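Local coordinates for conserved protein (Methanothermobacter thermautotrophicus, PDB 2WNY), which is of unknown function but belongs to an RNA-binding protein family and is encoded in the exosome superoperon, so it probably binds RNA, at residues 6-11 with 66-71; 90-95 with 119-124; 97-102 with 112-117. The protein carries 1 engineered substitution. One frame throughout, in Å; residues are numbered along the deposited sequence.

Contact 1: 6-11 with 66-71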
# COMPACT_ATOMS: atom_id res chain seq x y z
N ASP A 6 12.77 1.44 12.73
CA ASP A 6 12.10 2.17 11.67
C ASP A 6 10.92 1.37 11.10
O ASP A 6 9.91 1.96 10.72
CB ASP A 6 13.11 2.57 10.58
CG ASP A 6 13.95 3.80 10.98
OD1 ASP A 6 13.76 4.36 12.10
OD2 ASP A 6 14.80 4.21 10.15
N MET A 7 11.06 0.04 11.08
CA MET A 7 10.04 -0.91 10.57
C MET A 7 9.90 -0.83 9.06
O MET A 7 10.05 -1.84 8.37
CB MET A 7 8.66 -0.71 11.22
CG MET A 7 8.65 -0.82 12.72
SD MET A 7 6.94 -1.01 13.30
CE MET A 7 7.25 -1.13 15.07
N ILE A 8 9.58 0.37 8.58
CA ILE A 8 9.49 0.62 7.14
C ILE A 8 10.17 1.96 6.84
O ILE A 8 10.14 2.90 7.65
CB ILE A 8 8.02 0.58 6.60
CG1 ILE A 8 7.15 1.67 7.25
CG2 ILE A 8 7.42 -0.78 6.79
CD1 ILE A 8 5.77 1.82 6.64
N HIS A 9 10.81 2.04 5.68
CA HIS A 9 11.55 3.26 5.31
C HIS A 9 10.63 4.28 4.67
O HIS A 9 10.67 5.49 4.95
CB HIS A 9 12.69 2.89 4.37
CG HIS A 9 13.78 2.13 5.05
ND1 HIS A 9 14.49 2.64 6.11
CD2 HIS A 9 14.29 0.90 4.81
CE1 HIS A 9 15.39 1.76 6.50
NE2 HIS A 9 15.30 0.70 5.72
N ASN A 10 9.77 3.77 3.79
CA ASN A 10 8.87 4.62 3.03
C ASN A 10 7.78 3.74 2.42
O ASN A 10 7.90 2.50 2.42
CB ASN A 10 9.65 5.40 1.97
CG ASN A 10 10.24 4.50 0.88
OD1 ASN A 10 9.50 3.84 0.16
ND2 ASN A 10 11.56 4.49 0.77
N ILE A 11 6.72 4.37 1.92
CA ILE A 11 5.68 3.65 1.18
C ILE A 11 5.43 4.41 -0.11
O ILE A 11 5.18 5.64 -0.07
CB ILE A 11 4.33 3.61 1.94
CG1 ILE A 11 4.51 3.04 3.34
CG2 ILE A 11 3.30 2.77 1.15
CD1 ILE A 11 3.22 2.85 4.11
N ARG A 66 4.20 5.65 10.85
CA ARG A 66 3.97 4.97 12.10
C ARG A 66 2.50 4.63 12.26
O ARG A 66 2.16 3.53 12.72
CB ARG A 66 4.55 5.75 13.28
CG ARG A 66 6.10 5.74 13.25
CD ARG A 66 6.70 6.45 14.46
NE ARG A 66 6.77 5.59 15.64
CZ ARG A 66 6.14 5.83 16.79
NH1 ARG A 66 5.39 6.92 16.93
NH2 ARG A 66 6.28 4.99 17.80
N GLU A 67 1.62 5.57 11.90
CA GLU A 67 0.18 5.32 11.92
C GLU A 67 -0.21 4.17 10.98
O GLU A 67 -1.10 3.34 11.27
CB GLU A 67 -0.60 6.58 11.51
CG GLU A 67 -2.12 6.35 11.46
CD GLU A 67 -2.94 7.64 11.50
OE1 GLU A 67 -2.37 8.74 11.65
OE2 GLU A 67 -4.18 7.54 11.40
N PHE A 68 0.44 4.13 9.82
CA PHE A 68 0.21 3.05 8.89
C PHE A 68 0.60 1.68 9.51
O PHE A 68 -0.15 0.71 9.41
CB PHE A 68 1.00 3.27 7.62
CG PHE A 68 0.91 2.12 6.65
CD1 PHE A 68 -0.11 2.08 5.70
CD2 PHE A 68 1.80 1.05 6.73
CE1 PHE A 68 -0.21 1.00 4.80
CE2 PHE A 68 1.72 -0.03 5.84
CZ PHE A 68 0.71 -0.07 4.88
N MET A 69 1.77 1.62 10.12
CA MET A 69 2.25 0.38 10.72
C MET A 69 1.33 -0.08 11.86
O MET A 69 1.10 -1.28 12.03
CB MET A 69 3.69 0.50 11.22
CG MET A 69 4.76 0.43 10.10
SD MET A 69 4.57 -0.98 8.95
CE MET A 69 4.86 -2.32 10.16
N GLU A 70 0.79 0.88 12.60
CA GLU A 70 -0.19 0.58 13.65
C GLU A 70 -1.41 -0.16 13.04
O GLU A 70 -1.81 -1.21 13.53
CB GLU A 70 -0.68 1.87 14.29
CG GLU A 70 0.17 2.42 15.40
CD GLU A 70 -0.67 3.28 16.34
OE1 GLU A 70 -1.47 4.11 15.84
OE2 GLU A 70 -0.54 3.12 17.57
N LYS A 71 -1.97 0.38 11.96
CA LYS A 71 -3.14 -0.22 11.33
C LYS A 71 -2.76 -1.51 10.60
O LYS A 71 -3.47 -2.52 10.67
CB LYS A 71 -3.79 0.78 10.37
CG LYS A 71 -4.89 0.22 9.48
CD LYS A 71 -6.18 -0.03 10.24
CE LYS A 71 -7.34 -0.22 9.28
NZ LYS A 71 -8.62 0.04 9.98

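Contact 2: 90-95 with 119-124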
# COMPACT_ATOMS: atom_id res chain seq x y z
N ASN A 90 14.44 -7.58 -2.95
CA ASN A 90 15.13 -6.38 -2.48
C ASN A 90 14.65 -5.76 -1.16
O ASN A 90 15.02 -4.63 -0.85
CB ASN A 90 15.08 -5.29 -3.56
CG ASN A 90 16.00 -5.57 -4.72
OD1 ASN A 90 15.58 -5.54 -5.88
ND2 ASN A 90 17.27 -5.84 -4.42
N GLY A 91 13.84 -6.48 -0.39
CA GLY A 91 13.34 -5.93 0.88
C GLY A 91 11.91 -5.38 0.84
O GLY A 91 11.30 -5.15 1.89
N ASN A 92 11.37 -5.17 -0.36
CA ASN A 92 10.04 -4.55 -0.52
C ASN A 92 8.88 -5.51 -0.30
O ASN A 92 8.97 -6.70 -0.63
CB ASN A 92 9.93 -3.88 -1.89
CG ASN A 92 11.00 -2.83 -2.12
OD1 ASN A 92 11.82 -2.94 -3.04
ND2 ASN A 92 11.02 -1.81 -1.28
N LEU A 93 7.80 -4.98 0.24
CA LEU A 93 6.55 -5.73 0.36
C LEU A 93 5.54 -5.06 -0.55
O LEU A 93 5.21 -3.88 -0.36
CB LEU A 93 6.03 -5.73 1.81
CG LEU A 93 4.58 -6.18 2.06
CD1 LEU A 93 4.33 -7.62 1.59
CD2 LEU A 93 4.23 -6.04 3.54
N PHE A 94 5.03 -5.82 -1.52
CA PHE A 94 4.02 -5.30 -2.44
C PHE A 94 2.65 -5.78 -2.01
O PHE A 94 2.37 -6.99 -1.99
CB PHE A 94 4.28 -5.75 -3.86
CG PHE A 94 5.46 -5.11 -4.49
CD1 PHE A 94 5.31 -3.99 -5.31
CD2 PHE A 94 6.74 -5.62 -4.28
CE1 PHE A 94 6.42 -3.39 -5.91
CE2 PHE A 94 7.85 -5.03 -4.89
CZ PHE A 94 7.69 -3.92 -5.70
N LEU A 95 1.80 -4.82 -1.68
CA LEU A 95 0.48 -5.10 -1.14
C LEU A 95 -0.56 -4.32 -1.91
O LEU A 95 -0.48 -3.09 -2.02
CB LEU A 95 0.45 -4.73 0.35
CG LEU A 95 -0.88 -4.94 1.07
CD1 LEU A 95 -1.30 -6.42 1.02
CD2 LEU A 95 -0.76 -4.44 2.50
N LYS A 119 3.82 -0.15 -2.46
CA LYS A 119 5.16 -0.71 -2.48
C LYS A 119 5.80 -0.25 -1.17
O LYS A 119 6.16 0.92 -1.01
CB LYS A 119 5.96 -0.23 -3.69
CG LYS A 119 7.39 -0.76 -3.75
CD LYS A 119 8.13 -0.32 -5.00
CE LYS A 119 8.86 1.02 -4.82
NZ LYS A 119 9.91 0.97 -3.75
N ILE A 120 5.88 -1.17 -0.22
CA ILE A 120 6.36 -0.84 1.12
C ILE A 120 7.85 -1.23 1.29
O ILE A 120 8.19 -2.42 1.31
CB ILE A 120 5.50 -1.54 2.20
CG1 ILE A 120 4.02 -1.20 2.06
CG2 ILE A 120 6.00 -1.12 3.63
CD1 ILE A 120 3.07 -2.14 2.85
N LYS A 121 8.71 -0.22 1.44
CA LYS A 121 10.14 -0.47 1.69
C LYS A 121 10.38 -0.85 3.16
O LYS A 121 10.45 0.00 4.05
CB LYS A 121 11.02 0.72 1.27
CG LYS A 121 12.54 0.37 1.20
CD LYS A 121 13.34 1.53 0.66
CE LYS A 121 14.83 1.26 0.75
NZ LYS A 121 15.59 2.45 0.31
N VAL A 122 10.52 -2.15 3.39
CA VAL A 122 10.68 -2.70 4.71
C VAL A 122 12.11 -2.48 5.20
O VAL A 122 13.07 -2.72 4.46
CB VAL A 122 10.30 -4.20 4.73
CG1 VAL A 122 10.58 -4.84 6.11
CG2 VAL A 122 8.83 -4.37 4.32
N GLU A 123 12.23 -1.99 6.43
CA GLU A 123 13.54 -1.91 7.09
C GLU A 123 14.13 -3.30 7.14
O GLU A 123 13.56 -4.22 7.77
CB GLU A 123 13.40 -1.34 8.50
CG GLU A 123 14.73 -1.05 9.19
CD GLU A 123 14.54 -0.62 10.64
OE1 GLU A 123 13.55 -1.02 11.29
OE2 GLU A 123 15.40 0.14 11.13
N ALA A 124 15.26 -3.48 6.45
CA ALA A 124 15.88 -4.78 6.33
C ALA A 124 17.35 -4.65 5.95
O ALA A 124 17.71 -3.99 4.97
CB ALA A 124 15.14 -5.63 5.30

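Contact 3: 97-102 with 112-117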
# COMPACT_ATOMS: atom_id res chain seq x y z
N LEU A 97 -4.67 -3.54 -2.16
CA LEU A 97 -5.89 -3.56 -1.36
C LEU A 97 -7.06 -3.15 -2.22
O LEU A 97 -6.93 -2.25 -3.09
CB LEU A 97 -5.75 -2.63 -0.14
CG LEU A 97 -4.65 -2.93 0.91
CD1 LEU A 97 -4.43 -1.73 1.83
CD2 LEU A 97 -4.97 -4.18 1.73
N ASP A 98 -8.20 -3.81 -2.01
CA ASP A 98 -9.41 -3.53 -2.76
C ASP A 98 -9.82 -2.07 -2.56
O ASP A 98 -9.93 -1.59 -1.44
CB ASP A 98 -10.56 -4.46 -2.35
CG ASP A 98 -11.76 -4.32 -3.27
OD1 ASP A 98 -11.86 -5.12 -4.22
OD2 ASP A 98 -12.56 -3.39 -3.10
N LYS A 99 -10.00 -1.36 -3.67
CA LYS A 99 -10.35 0.04 -3.60
C LYS A 99 -11.75 0.29 -3.03
O LYS A 99 -11.96 1.24 -2.30
CB LYS A 99 -10.21 0.67 -4.98
CG LYS A 99 -10.44 2.18 -4.97
CD LYS A 99 -9.90 2.83 -6.25
CE LYS A 99 -10.77 2.45 -7.40
NZ LYS A 99 -10.30 2.97 -8.76
N GLN A 100 -12.71 -0.57 -3.34
CA GLN A 100 -14.07 -0.35 -2.90
C GLN A 100 -14.19 -0.64 -1.42
O GLN A 100 -14.86 0.09 -0.67
CB GLN A 100 -15.05 -1.24 -3.69
CG GLN A 100 -15.08 -0.97 -5.20
CD GLN A 100 -15.25 0.48 -5.57
OE1 GLN A 100 -16.03 1.22 -4.98
NE2 GLN A 100 -14.50 0.90 -6.57
N LYS A 101 -13.52 -1.71 -1.01
CA LYS A 101 -13.39 -2.02 0.41
C LYS A 101 -12.68 -0.90 1.17
O LYS A 101 -13.15 -0.50 2.24
CB LYS A 101 -12.70 -3.37 0.61
CG LYS A 101 -13.55 -4.55 0.15
CD LYS A 101 -14.90 -4.67 0.88
CE LYS A 101 -14.79 -5.51 2.15
NZ LYS A 101 -16.13 -5.75 2.79
N ALA A 102 -11.58 -0.38 0.63
CA ALA A 102 -10.92 0.78 1.26
C ALA A 102 -11.87 1.95 1.46
O ALA A 102 -11.83 2.62 2.48
CB ALA A 102 -9.69 1.21 0.42
N HIS A 112 -5.24 -9.15 -8.11
CA HIS A 112 -5.41 -8.45 -9.36
C HIS A 112 -6.67 -7.59 -9.24
O HIS A 112 -7.43 -7.70 -8.26
CB HIS A 112 -5.56 -9.42 -10.55
CG HIS A 112 -4.39 -10.33 -10.77
ND1 HIS A 112 -3.11 -9.86 -10.98
CD2 HIS A 112 -4.31 -11.68 -10.83
CE1 HIS A 112 -2.29 -10.89 -11.15
NE2 HIS A 112 -2.99 -12.00 -11.06
N GLY A 113 -6.89 -6.75 -10.24
CA GLY A 113 -8.07 -5.91 -10.28
C GLY A 113 -7.78 -4.49 -9.85
O GLY A 113 -6.62 -4.10 -9.67
N ASP A 114 -8.86 -3.73 -9.69
CA ASP A 114 -8.75 -2.32 -9.33
C ASP A 114 -8.36 -2.20 -7.88
O ASP A 114 -9.18 -2.43 -6.94
CB ASP A 114 -10.06 -1.60 -9.61
CG ASP A 114 -9.87 -0.11 -9.83
OD1 ASP A 114 -8.72 0.35 -10.06
OD2 ASP A 114 -10.89 0.60 -9.78
N ALA A 115 -7.10 -1.84 -7.68
CA ALA A 115 -6.57 -1.83 -6.34
C ALA A 115 -5.80 -0.56 -5.99
O ALA A 115 -5.42 0.23 -6.87
CB ALA A 115 -5.69 -3.07 -6.11
N ILE A 116 -5.61 -0.39 -4.70
CA ILE A 116 -4.65 0.56 -4.17
C ILE A 116 -3.33 -0.21 -4.06
O ILE A 116 -3.24 -1.17 -3.30
CB ILE A 116 -5.10 1.08 -2.80
CG1 ILE A 116 -6.53 1.66 -2.91
CG2 ILE A 116 -4.10 2.14 -2.28
CD1 ILE A 116 -7.00 2.41 -1.69
N HIS A 117 -2.33 0.18 -4.85
CA HIS A 117 -1.09 -0.59 -4.87
C HIS A 117 -0.12 0.08 -3.91
O HIS A 117 0.18 1.27 -4.06
CB HIS A 117 -0.44 -0.60 -6.27
CG HIS A 117 -1.25 -1.31 -7.32
ND1 HIS A 117 -2.46 -0.84 -7.78
CD2 HIS A 117 -0.97 -2.41 -8.07
CE1 HIS A 117 -2.92 -1.65 -8.72
NE2 HIS A 117 -2.03 -2.61 -8.91
O HOH W 1 -11.94 -2.43 -6.00

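Contact 1: 6-11 with 66-71
The tight part of this contact is a wholly apolar wedge in which Ile8 and Ile11 press on Phe68 and Met69 of helix 62-76. Phe68, with CG anti to the backbone N (chi1 175°), turns one ring face to Ile11. The CD1 methyl of Ile11 stands over the centre of that face, 3.5 Å from the ring centroid and only 12° off the ring normal, which meets the geometry of a CH-pi contact. The Ile11 chain runs extended beyond CG1, so the terminal methyl does the touching. Ile8 holds CG1 in the crowded position between backbone N and carbonyl carbon (chi1 62°) and meets Met69 tip to tip: its CG2 lies 3.6 Å from Met69 SD, and its CD1 is 3.8 Å from the same sulfur. Met69 bends at both chi2 and chi3, which brings SD round to the CG2 and CD1 methyls of Ile8. The CD1 of Ile8 also approaches Phe68 CD2 obliquely at 4.0 Å.

Toward Met7 the packing loosens. This partly exposed residue crosses Met69 obliquely, its SD 4.0 Å from Met69 CE, and it lies in the irregular turn ahead of the strand. On the helix, Arg66, Glu67 and Glu70 are exposed and leave the apolar interface to Phe68 and Met69.

Within the fold, the helix lies across one face of the antiparallel sheet. Ile8 and Ile11 also touch Leu65 of this helix, while Phe68 reaches past them to Leu118 and Ile120 on the adjacent strand 115-122 and meets the ring of Trp107.

Contact 2: 90-95 with 119-124
Phe94 and Lys119 lie side by side and point the same way, the aliphatic part of the lysine running along the phenyl ring. Lys119 starts with CG anti to its backbone N (chi1 179°), and its CG comes 3.5 Å from Phe94 CE1, approaching the ring obliquely. Bends at chi3 and chi4 then carry NZ past the ring, toward the Asn92 side chain. Asn92 itself crosses Lys121 obliquely. Phe94 and Lys121 are exposed, which makes this the more open face of the pairing.

The opposite face is apolar. Leu93 and Ile120 project together, Leu93 with CG anti to the backbone N and Ile120 with CG1 anti to the carbonyl carbon, and their tips meet at 4.1 Å between Leu93 CD2 and Ile120 CD1. Val122 joins them, setting CG2 4.0 Å from Leu93 CB.

The backbones explain this sorting: strands 92-98 and 115-122 are antiparallel neighbours in the sheet, and the axes of 92-95 and 119-122 run at 155° to each other. Leu93 and Ile120 form the hydrogen-bonded pair, flanked by the non-hydrogen-bonded pairs Asn92-Lys121 and Phe94-Lys119. Leu93 N donates to Ile120 O at 2.8 Å in the carbonyl plane, nearly straight at 170°. Ile120 N returns a bond to Leu93 O, also of 2.8 Å, but from above the carbonyl plane. Beyond Asn92 the pairing frays, since Val122 N reaches Gly91 O in a weak bond of 3.4 Å.

On the apolar face, Phe72 of helix 62-76 touches Leu93 and Leu95, Phe68 touches Ile120, and helix 129-139 covers Val122 through Ala132 and Ile136.

Contact 3: 97-102 with 112-117
With CG anti to the backbone N in both residues (Lys99 chi1 -175°, Asp114 chi1 -156°) and a bend at Lys99 chi3, the two side chains cross obliquely and close a salt bridge. Lys99 NZ lies 2.6 Å from Asp114 OD2, approaching from above the carboxylate plane. The ammonium is gripped further by Glu21 and by the carbonyl of Met16, so two acidic groups would probably stabilise its charge. An alanine in place of Asp114 would remove the carboxylate and would probably weaken the hold on Lys99 where the strand gives way to the helix.

Asp98 is the N-cap of helix 99-103: its OD2 takes a straight bond from Lys101 N (2.8 Å, 171°) on the anti lone pair, plus a weak one from Gln100 N. A water donates to Asp114 O and weakly accepts from Gln100 N.

Just before the cap, Leu97 and Ile116 form an antiparallel hydrogen-bonded pair, with Leu97 N to Ile116 O at 3.0 Å and Ile116 N to Leu97 O at 2.8 Å. Ile116 CD1 then reaches Ala102 CB on the helix at 3.6 Å. In the sheet, strand 115-122 lies between strand 92-98 and strand 8-17, whose Leu15 packs on both Ile116 and Lys99.

Contacts 2 and 3 use the same two strands, 92-98 and 115-122, and contact 3 is nested inside the chain loop that contact 2 closes; their centres lie 18 Å apart, on opposite sides of the chain's centre. Contact 1 precedes both in the chain and adjoins contact 2, at 11 Å between centres: His9 N approaches Lys121 O at 2.6 Å and Met7 N approaches Glu123 OE1 at 2.7 Å, both probable hydrogen bonds. Contacts 1 and 3 do not touch, their nearest atoms being about 6 Å apart. The bound nickel ion is about 13 Å from the Asp114 side chain of contact 3, too far for that residue to coordinate it.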